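PDB 1ODO: putative cytochrome P450 154A1 from Streptomyces coelicolor, which belongs to the cytochrome P450 family and carries a protoporphyrin IX haem whose pocket, in this model, also holds 4-phenyl-1H-imidazole. Local coordinates for residues 283-295 with 388-400. Residues are numbered along the deposited sequence; the frame is centred on the assembly and turned at random.
With HEM (protoporphyrin IX containing Fe), chain B.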
loop_
_atom_site.group_PDB
_atom_site.type_symbol
_atom_site.label_atom_id
_atom_site.label_comp_id
_atom_site.label_asym_id
_atom_site.label_seq_id
_atom_site.Cartn_x
_atom_site.Cartn_y
_atom_site.Cartn_z
ATOM N N LEU A 283 -3.173 1.536 -10.896
ATOM C CA LEU A 283 -3.436 2.101 -9.574
ATOM C C LEU A 283 -4.930 2.383 -9.408
ATOM O O LEU A 283 -5.481 2.277 -8.314
ATOM C CB LEU A 283 -2.631 3.387 -9.388
ATOM C CG LEU A 283 -1.128 3.152 -9.227
ATOM C CD1 LEU A 283 -0.350 4.464 -9.281
ATOM C CD2 LEU A 283 -0.897 2.452 -7.903
ATOM N N ARG A 284 -5.591 2.736 -10.502
ATOM C CA ARG A 284 -7.019 3.022 -10.434
ATOM C C ARG A 284 -7.854 1.743 -10.430
ATOM O O ARG A 284 -8.706 1.551 -9.565
ATOM C CB ARG A 284 -7.457 3.880 -11.628
ATOM C CG ARG A 284 -8.941 4.294 -11.587
ATOM C CD ARG A 284 -9.422 4.811 -12.946
ATOM N NE ARG A 284 -9.528 3.720 -13.914
ATOM C CZ ARG A 284 -10.506 2.819 -13.914
ATOM N NH1 ARG A 284 -11.473 2.886 -13.007
ATOM N NH2 ARG A 284 -10.504 1.832 -14.802
ATOM N N HIS A 285 -7.587 0.881 -11.410
ATOM C CA HIS A 285 -8.284 -0.394 -11.598
ATOM C C HIS A 285 -8.036 -1.487 -10.552
ATOM O O HIS A 285 -8.965 -2.205 -10.163
ATOM C CB HIS A 285 -7.955 -0.914 -13.008
ATOM C CG HIS A 285 -8.875 -1.991 -13.497
ATOM N ND1 HIS A 285 -8.484 -3.309 -13.606
ATOM C CD2 HIS A 285 -10.160 -1.942 -13.924
ATOM C CE1 HIS A 285 -9.489 -4.026 -14.080
ATOM N NE2 HIS A 285 -10.517 -3.219 -14.281
ATOM N N GLU A 286 -6.793 -1.631 -10.110
ATOM C CA GLU A 286 -6.465 -2.646 -9.109
ATOM C C GLU A 286 -5.427 -2.110 -8.130
ATOM O O GLU A 286 -4.284 -2.569 -8.107
ATOM C CB GLU A 286 -5.937 -3.916 -9.782
ATOM C CG GLU A 286 -6.953 -4.608 -10.682
ATOM C CD GLU A 286 -8.099 -5.258 -9.918
ATOM O OE1 GLU A 286 -8.217 -5.054 -8.688
ATOM O OE2 GLU A 286 -8.888 -5.979 -10.560
ATOM N N PRO A 287 -5.814 -1.117 -7.313
ATOM C CA PRO A 287 -4.912 -0.512 -6.325
ATOM C C PRO A 287 -4.453 -1.540 -5.291
ATOM O O PRO A 287 -5.195 -2.470 -4.970
ATOM C CB PRO A 287 -5.763 0.607 -5.719
ATOM C CG PRO A 287 -7.160 0.077 -5.847
ATOM C CD PRO A 287 -7.160 -0.524 -7.234
ATOM N N ALA A 288 -3.240 -1.361 -4.772
ATOM C CA ALA A 288 -2.672 -2.276 -3.778
ATOM C C ALA A 288 -3.342 -2.269 -2.405
ATOM O O ALA A 288 -3.315 -3.281 -1.698
ATOM C CB ALA A 288 -1.169 -2.005 -3.623
ATOM N N VAL A 289 -3.926 -1.137 -2.021
ATOM C CA VAL A 289 -4.601 -1.016 -0.729
ATOM C C VAL A 289 -6.083 -0.749 -0.999
ATOM O O VAL A 289 -6.452 0.326 -1.471
ATOM C CB VAL A 289 -3.999 0.138 0.096
ATOM C CG1 VAL A 289 -4.774 0.320 1.396
ATOM C CG2 VAL A 289 -2.534 -0.159 0.385
ATOM N N LYS A 290 -6.929 -1.725 -0.691
ATOM C CA LYS A 290 -8.367 -1.588 -0.922
ATOM C C LYS A 290 -9.157 -0.758 0.082
ATOM O O LYS A 290 -10.090 -0.050 -0.296
ATOM C CB LYS A 290 -8.993 -2.981 -1.034
ATOM C CG LYS A 290 -8.407 -3.814 -2.172
ATOM C CD LYS A 290 -8.912 -5.252 -2.138
ATOM C CE LYS A 290 -8.321 -6.018 -0.963
ATOM N NZ LYS A 290 -8.799 -7.434 -0.922
ATOM N N HIS A 291 -8.797 -0.862 1.357
ATOM C CA HIS A 291 -9.481 -0.121 2.421
ATOM C C HIS A 291 -8.403 0.397 3.360
ATOM O O HIS A 291 -7.411 -0.296 3.607
ATOM C CB HIS A 291 -10.417 -1.049 3.200
ATOM C CG HIS A 291 -11.453 -1.723 2.356
ATOM N ND1 HIS A 291 -12.603 -1.090 1.937
ATOM C CD2 HIS A 291 -11.514 -2.981 1.859
ATOM C CE1 HIS A 291 -13.328 -1.929 1.218
ATOM N NE2 HIS A 291 -12.688 -3.084 1.155
ATOM N N LEU A 292 -8.607 1.590 3.909
ATOM C CA LEU A 292 -7.619 2.167 4.812
ATOM C C LEU A 292 -8.113 2.451 6.227
ATOM O O LEU A 292 -8.853 3.399 6.457
ATOM C CB LEU A 292 -7.064 3.463 4.196
ATOM C CG LEU A 292 -5.723 4.053 4.670
ATOM C CD1 LEU A 292 -5.824 4.563 6.106
ATOM C CD2 LEU A 292 -4.642 2.988 4.548
ATOM N N PRO A 293 -7.726 1.610 7.193
ATOM C CA PRO A 293 -8.147 1.832 8.580
ATOM C C PRO A 293 -7.135 2.809 9.196
ATOM O O PRO A 293 -5.934 2.637 9.012
ATOM C CB PRO A 293 -8.056 0.440 9.191
ATOM C CG PRO A 293 -6.898 -0.157 8.472
ATOM C CD PRO A 293 -7.087 0.289 7.036
ATOM N N LEU A 294 -7.590 3.847 9.890
ATOM C CA LEU A 294 -8.997 4.136 10.118
ATOM C C LEU A 294 -9.043 5.628 10.462
ATOM O O LEU A 294 -8.026 6.210 10.846
ATOM C CB LEU A 294 -9.503 3.305 11.303
ATOM C CG LEU A 294 -11.006 3.143 11.533
ATOM C CD1 LEU A 294 -11.640 2.461 10.325
ATOM C CD2 LEU A 294 -11.236 2.307 12.800
ATOM N N ARG A 295 -10.205 6.250 10.304
ATOM C CA ARG A 295 -10.353 7.667 10.611
ATOM C C ARG A 295 -11.543 7.835 11.544
ATOM O O ARG A 295 -12.361 6.927 11.668
ATOM C CB ARG A 295 -10.547 8.482 9.331
ATOM C CG ARG A 295 -9.235 8.777 8.607
ATOM C CD ARG A 295 -9.476 9.580 7.335
ATOM N NE ARG A 295 -8.242 10.136 6.782
ATOM C CZ ARG A 295 -7.334 9.445 6.097
ATOM N NH1 ARG A 295 -7.499 8.149 5.862
ATOM N NH2 ARG A 295 -6.255 10.063 5.635
ATOM N N PRO A 388 -5.545 -17.329 -7.142
ATOM C CA PRO A 388 -6.248 -16.798 -5.973
ATOM C C PRO A 388 -5.604 -15.541 -5.401
ATOM O O PRO A 388 -4.393 -15.338 -5.508
ATOM C CB PRO A 388 -6.223 -17.969 -4.996
ATOM C CG PRO A 388 -4.917 -18.634 -5.322
ATOM C CD PRO A 388 -4.930 -18.633 -6.835
ATOM N N PRO A 389 -6.412 -14.677 -4.777
ATOM C CA PRO A 389 -5.897 -13.438 -4.197
ATOM C C PRO A 389 -5.212 -13.631 -2.852
ATOM O O PRO A 389 -5.492 -14.589 -2.125
ATOM C CB PRO A 389 -7.151 -12.583 -4.065
ATOM C CG PRO A 389 -8.186 -13.608 -3.682
ATOM C CD PRO A 389 -7.880 -14.756 -4.640
ATOM N N VAL A 390 -4.295 -12.724 -2.535
ATOM C CA VAL A 390 -3.587 -12.790 -1.268
ATOM C C VAL A 390 -4.722 -12.695 -0.240
ATOM O O VAL A 390 -5.655 -11.910 -0.416
ATOM C CB VAL A 390 -2.638 -11.583 -1.110
ATOM C CG1 VAL A 390 -2.182 -11.454 0.335
ATOM C CG2 VAL A 390 -1.438 -11.749 -2.034
ATOM N N PRO A 391 -4.672 -13.506 0.827
ATOM C CA PRO A 391 -5.716 -13.491 1.861
ATOM C C PRO A 391 -5.680 -12.217 2.697
ATOM O O PRO A 391 -5.127 -12.202 3.796
ATOM C CB PRO A 391 -5.395 -14.735 2.693
ATOM C CG PRO A 391 -4.642 -15.617 1.735
ATOM C CD PRO A 391 -3.748 -14.631 1.045
ATOM N N SER A 392 -6.273 -11.147 2.174
ATOM C CA SER A 392 -6.289 -9.882 2.890
ATOM C C SER A 392 -7.415 -8.962 2.437
ATOM O O SER A 392 -7.727 -8.873 1.246
ATOM C CB SER A 392 -4.950 -9.162 2.699
ATOM O OG SER A 392 -4.926 -7.924 3.392
ATOM N N LEU A 393 -8.019 -8.285 3.406
ATOM C CA LEU A 393 -9.106 -7.357 3.139
ATOM C C LEU A 393 -8.456 -6.036 2.716
ATOM O O LEU A 393 -9.088 -5.183 2.100
ATOM C CB LEU A 393 -9.930 -7.158 4.413
ATOM C CG LEU A 393 -10.993 -6.057 4.453
ATOM C CD1 LEU A 393 -12.060 -6.316 3.396
ATOM C CD2 LEU A 393 -11.621 -6.027 5.841
ATOM N N ILE A 394 -7.173 -5.890 3.043
ATOM C CA ILE A 394 -6.427 -4.682 2.709
ATOM C C ILE A 394 -5.585 -4.825 1.436
ATOM O O ILE A 394 -5.782 -4.084 0.473
ATOM C CB ILE A 394 -5.509 -4.270 3.888
ATOM C CG1 ILE A 394 -6.362 -4.037 5.143
ATOM C CG2 ILE A 394 -4.731 -3.005 3.533
ATOM C CD1 ILE A 394 -5.562 -3.711 6.385
ATOM N N SER A 395 -4.653 -5.775 1.432
ATOM C CA SER A 395 -3.795 -5.991 0.264
ATOM C C SER A 395 -4.532 -6.598 -0.923
ATOM O O SER A 395 -5.340 -7.511 -0.760
ATOM C CB SER A 395 -2.614 -6.893 0.632
ATOM O OG SER A 395 -1.767 -6.251 1.565
ATOM N N ASN A 396 -4.232 -6.091 -2.119
ATOM C CA ASN A 396 -4.855 -6.564 -3.349
ATOM C C ASN A 396 -3.800 -7.098 -4.325
ATOM O O ASN A 396 -3.182 -6.340 -5.072
ATOM C CB ASN A 396 -5.652 -5.420 -3.994
ATOM C CG ASN A 396 -6.284 -5.811 -5.323
ATOM O OD1 ASN A 396 -6.628 -6.972 -5.547
ATOM N ND2 ASN A 396 -6.466 -4.827 -6.204
ATOM N N GLY A 397 -3.591 -8.409 -4.302
ATOM C CA GLY A 397 -2.615 -9.017 -5.190
ATOM C C GLY A 397 -2.884 -10.500 -5.353
ATOM O O GLY A 397 -3.817 -11.031 -4.752
ATOM N N HIS A 398 -2.079 -11.165 -6.177
ATOM C CA HIS A 398 -2.239 -12.596 -6.408
ATOM C C HIS A 398 -1.244 -13.329 -5.519
ATOM O O HIS A 398 -0.157 -12.825 -5.257
ATOM C CB HIS A 398 -1.960 -12.951 -7.877
ATOM C CG HIS A 398 -2.884 -12.289 -8.853
ATOM N ND1 HIS A 398 -2.623 -11.054 -9.409
ATOM C CD2 HIS A 398 -4.077 -12.685 -9.360
ATOM C CE1 HIS A 398 -3.614 -10.719 -10.217
ATOM N NE2 HIS A 398 -4.508 -11.692 -10.204
ATOM N N GLN A 399 -1.611 -14.514 -5.047
ATOM C CA GLN A 399 -0.712 -15.280 -4.190
ATOM C C GLN A 399 0.546 -15.665 -4.960
ATOM O O GLN A 399 1.627 -15.798 -4.386
ATOM C CB GLN A 399 -1.421 -16.533 -3.677
ATOM C CG GLN A 399 -2.477 -16.240 -2.622
ATOM C CD GLN A 399 -3.161 -17.496 -2.114
ATOM O OE1 GLN A 399 -2.521 -18.529 -1.924
ATOM N NE2 GLN A 399 -4.463 -17.406 -1.878
ATOM N N ARG A 400 0.393 -15.832 -6.267
ATOM C CA ARG A 400 1.502 -16.199 -7.137
ATOM C C ARG A 400 1.250 -15.653 -8.540
ATOM O O ARG A 400 0.107 -15.392 -8.913
ATOM C CB ARG A 400 1.643 -17.722 -7.171
ATOM C CG ARG A 400 0.344 -18.446 -7.482
ATOM C CD ARG A 400 0.351 -19.898 -6.996
ATOM N NE ARG A 400 1.446 -20.677 -7.568
ATOM C CZ ARG A 400 2.687 -20.684 -7.093
ATOM N NH1 ARG A 400 2.995 -19.955 -6.028
ATOM N NH2 ARG A 400 3.623 -21.414 -7.687
HETATM C CHA HEM B . 0.347 6.299 3.320
HETATM C CHB HEM B . 5.019 5.430 2.546
HETATM C CHC HEM B . 3.892 2.767 -1.321
HETATM C CHD HEM B . -0.767 3.625 -0.520
HETATM C C1A HEM B . 1.713 6.323 3.458
HETATM C C2A HEM B . 2.462 7.021 4.498
HETATM C C3A HEM B . 3.763 6.775 4.287
HETATM C C4A HEM B . 3.872 5.925 3.109
HETATM C CMA HEM B . 4.962 7.272 5.113
HETATM C CAA HEM B . 1.818 7.869 5.616
HETATM C CBA HEM B . 1.529 9.297 5.119
HETATM C CGA HEM B . 0.875 10.228 6.139
HETATM O O1A HEM B . 0.033 9.681 6.935
HETATM O O2A HEM B . 1.183 11.418 6.126
HETATM C C1B HEM B . 5.127 4.629 1.440
HETATM C C2B HEM B . 6.384 4.134 0.906
HETATM C C3B HEM B . 6.073 3.381 -0.188
HETATM C C4B HEM B . 4.635 3.404 -0.336
HETATM C CMB HEM B . 7.773 4.433 1.506
HETATM C CAB HEM B . 7.016 2.614 -1.136
HETATM C CBB HEM B . 7.963 3.510 -1.952
HETATM C C1C HEM B . 2.510 2.780 -1.442
HETATM C C2C HEM B . 1.769 2.075 -2.500
HETATM C C3C HEM B . 0.457 2.311 -2.274
HETATM C C4C HEM B . 0.381 3.154 -1.098
HETATM C CMC HEM B . 2.459 1.234 -3.619
HETATM C CAC HEM B . -0.809 1.832 -3.033
HETATM C CBC HEM B . -0.795 1.962 -4.560
HETATM C C1D HEM B . -0.887 4.417 0.588
HETATM C C2D HEM B . -2.129 4.873 1.167
HETATM C C3D HEM B . -1.820 5.618 2.255
HETATM C C4D HEM B . -0.378 5.641 2.346
HETATM C CMD HEM B . -3.528 4.528 0.619
HETATM C CAD HEM B . -2.824 6.278 3.213
HETATM C CBD HEM B . -3.629 7.476 2.699
HETATM C CGD HEM B . -4.573 7.879 3.812
HETATM O O1D HEM B . -5.783 7.664 3.672
HETATM O O2D HEM B . -4.047 8.370 4.837
HETATM N NA HEM B . 2.597 5.676 2.627
HETATM N NB HEM B . 4.069 4.162 0.666
HETATM N NC HEM B . 1.639 3.434 -0.606
HETATM N ND HEM B . 0.193 4.892 1.327
HETATM FE FE HEM B . 2.109 4.554 0.998
HETATM O O HOH W 1 -0.712 -3.906 -0.309
HETATM O O HOH W 2 -8.095 -8.699 -3.283
#
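Val289 and Ser395 form a single beta bridge, bounded by Lys290 N giving a nearly straight bond to Ile394 O (2.9 Å, 175°) and by a hydrogen bond from Asn396 N to Ala288 O. Next to the bridge, the Asn396 amide ties the loop to the residues that follow helix 275-285. Asn396 CG stands anti to its own backbone N (chi1 177°), which carries ND2 across to residues 286-287, where it spends both hydrogens: one on Pro287 O at 2.9 Å, the other on the anti side of the Glu286 carboxylate, with OE1 at 3.0 Å. That OE1 also takes a bond from His17 and is thus shared by two donors, while the two bonds from ND2 fix the rotation of the amide. Carboxylate and amide planes are 53° apart. Lys290 crosses Asn396 at about a right angle, CG lying 3.7 Å from Asn396 CB; a bend at chi3 then brings NZ to Ser392 O at 2.8 Å, in the carbonyl plane. A water links NZ to Asn396 OD1. In the P450 fold this is where the segment following the ExxR helix, here Glu281 and Arg284, runs past the haem and meets the loop before strand 402-404. On the haem side, Ala288 CB sits 3.9 Å from HEM CAC, and farther along Arg295 grips one propionate with NH1 and NH2. Ile394 packs alongside Val289, CG2 to CG1 4.0 Å, and reaches Pro293 with CD1. Leu393 O approaches the His291 ring at its edge, in plane, 3.3 Å from CD2, while NE2 and ND1 are hydrogen-bonded to Glu20 and Ser318 respectively.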